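Local coordinates for B- and T-lymphocyte attenuator (Mus musculus, PDB 1XAU), which acts as an inhibitory receptor on lymphocytes, damping antigen receptor signalling through SHP-1 and SHP-2 and interacting with the herpesvirus entry mediator HVEM through its immunoglobulin-like ectodomain, at residues S69-E72 against N73-V76. Sequence-based numbering, arbitrary orientation.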
loop_
_atom_site.group_PDB
_atom_site.type_symbol
_atom_site.label_atom_id
_atom_site.label_comp_id
_atom_site.label_asym_id
_atom_site.label_seq_id
_atom_site.Cartn_x
_atom_site.Cartn_y
_atom_site.Cartn_z
ATOM N N SER A 69 -1.543 -3.282 8.499
ATOM C CA SER A 69 -2.399 -4.346 9.067
ATOM C C SER A 69 -2.973 -5.144 7.892
ATOM O O SER A 69 -2.934 -4.732 6.700
ATOM C CB SER A 69 -3.584 -3.783 9.878
ATOM O OG SER A 69 -4.642 -3.272 9.086
ATOM N N TRP A 70 -3.557 -6.287 8.241
ATOM C CA TRP A 70 -4.231 -7.099 7.247
ATOM C C TRP A 70 -5.722 -7.094 7.604
ATOM O O TRP A 70 -6.089 -7.184 8.771
ATOM C CB TRP A 70 -3.676 -8.537 7.211
ATOM C CG TRP A 70 -2.455 -8.665 6.464
ATOM C CD1 TRP A 70 -1.199 -8.587 6.949
ATOM C CD2 TRP A 70 -2.346 -8.996 5.078
ATOM N NE1 TRP A 70 -0.294 -8.883 5.954
ATOM C CE2 TRP A 70 -0.978 -9.134 4.792
ATOM C CE3 TRP A 70 -3.278 -9.202 4.056
ATOM C CZ2 TRP A 70 -0.501 -9.480 3.519
ATOM C CZ3 TRP A 70 -2.798 -9.541 2.756
ATOM C CH2 TRP A 70 -1.438 -9.677 2.508
ATOM N N GLU A 71 -6.592 -6.932 6.613
ATOM C CA GLU A 71 -8.017 -6.985 6.870
ATOM C C GLU A 71 -8.565 -8.198 6.117
ATOM O O GLU A 71 -8.241 -8.409 4.935
ATOM C CB GLU A 71 -8.722 -5.731 6.368
ATOM C CG GLU A 71 -8.238 -4.452 6.966
ATOM C CD GLU A 71 -9.106 -3.249 6.528
ATOM O OE1 GLU A 71 -10.130 -3.469 5.813
ATOM O OE2 GLU A 71 -8.765 -2.083 6.900
ATOM N N GLU A 72 -9.365 -8.996 6.844
ATOM C CA GLU A 72 -10.023 -10.200 6.324
ATOM C C GLU A 72 -11.539 -9.983 6.300
ATOM O O GLU A 72 -12.297 -10.851 5.874
ATOM C CB GLU A 72 -9.661 -11.436 7.176
ATOM C CG GLU A 72 -8.162 -11.838 7.034
ATOM C CD GLU A 72 -7.250 -11.283 8.146
ATOM O OE1 GLU A 72 -7.646 -10.305 8.840
ATOM O OE2 GLU A 72 -6.117 -11.820 8.318
ATOM N N ASN A 73 -11.971 -8.812 6.757
ATOM C CA ASN A 73 -13.404 -8.434 6.753
ATOM C C ASN A 73 -13.862 -8.206 5.300
ATOM O O ASN A 73 -14.737 -7.370 5.059
ATOM C CB ASN A 73 -13.618 -7.113 7.508
ATOM C CG ASN A 73 -12.911 -5.946 6.825
ATOM O OD1 ASN A 73 -12.282 -6.127 5.765
ATOM N ND2 ASN A 73 -13.009 -4.751 7.409
ATOM N N ARG A 74 -13.258 -8.913 4.336
ATOM C CA ARG A 74 -13.629 -8.725 2.930
ATOM C C ARG A 74 -13.585 -9.996 2.098
ATOM O O ARG A 74 -13.241 -11.070 2.581
ATOM C CB ARG A 74 -12.716 -7.700 2.263
ATOM C CG ARG A 74 -12.526 -6.455 3.047
ATOM C CD ARG A 74 -11.824 -5.421 2.228
ATOM N NE ARG A 74 -11.863 -4.142 2.925
ATOM C CZ ARG A 74 -10.918 -3.208 2.845
ATOM N NH1 ARG A 74 -9.844 -3.393 2.092
ATOM N NH2 ARG A 74 -11.049 -2.082 3.527
ATOM N N SER A 75 -13.940 -9.854 0.829
ATOM C CA SER A 75 -13.950 -10.982 -0.107
ATOM C C SER A 75 -12.497 -11.410 -0.382
ATOM O O SER A 75 -12.155 -12.611 -0.364
ATOM C CB SER A 75 -14.638 -10.541 -1.404
ATOM O OG SER A 75 -14.252 -9.199 -1.680
ATOM N N VAL A 76 -11.655 -10.409 -0.606
ATOM C CA VAL A 76 -10.235 -10.610 -0.841
ATOM C C VAL A 76 -9.449 -10.008 0.349
ATOM O O VAL A 76 -9.802 -8.941 0.844
ATOM C CB VAL A 76 -9.818 -9.890 -2.148
ATOM C CG1 VAL A 76 -8.287 -9.925 -2.311
ATOM C CG2 VAL A 76 -10.517 -10.570 -3.352
#
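Glu-71 and Arg-74 converge because each places CG beside its own backbone N, opposite the carbonyl carbon (chi1 -59° and -48°), and then runs on extended, the glutamate beyond CG and the arginine from CG to NE. Their charged ends meet in a salt bridge between Glu-71 OE1 and Arg-74 NH2, although the position of NH2 is less certain because it sits too close to another atom of the model. OE1 lies over one face of the guanidinium, 3.1 Å from Arg-74 CZ, and the carboxylate and guanidinium planes are turned 65° apart. The attraction is therefore one of charge alone, with no N-H of the arginine aimed at the oxygen. With the same reservation, NH2 also pairs with Glu-35, while the other carboxylate oxygen, Glu-71 OE2, makes a weak, long ion pair with Lys-33.

These residues form the surface turn that joins strand 66-71, at the edge of one sheet of the V-type immunoglobulin beta sandwich, to its antiparallel neighbour 78-83. Glu-71 is backbone-bonded to Val-78 at the end of the ladder, just before the chain leaves the strand.

The amide of Asn-73, its CG between the backbone N and the carbonyl carbon, comes alongside the glutamate. Its OD1 is 3.6 Å from Glu-71 CB, while ND2 stays 3.5 Å from Glu-71 OE1, a contact rather than a bond. The carboxylate of Glu-72 takes Arg-44 as its partner through OE2, and the same arginine makes a cation-pi contact with Trp-70.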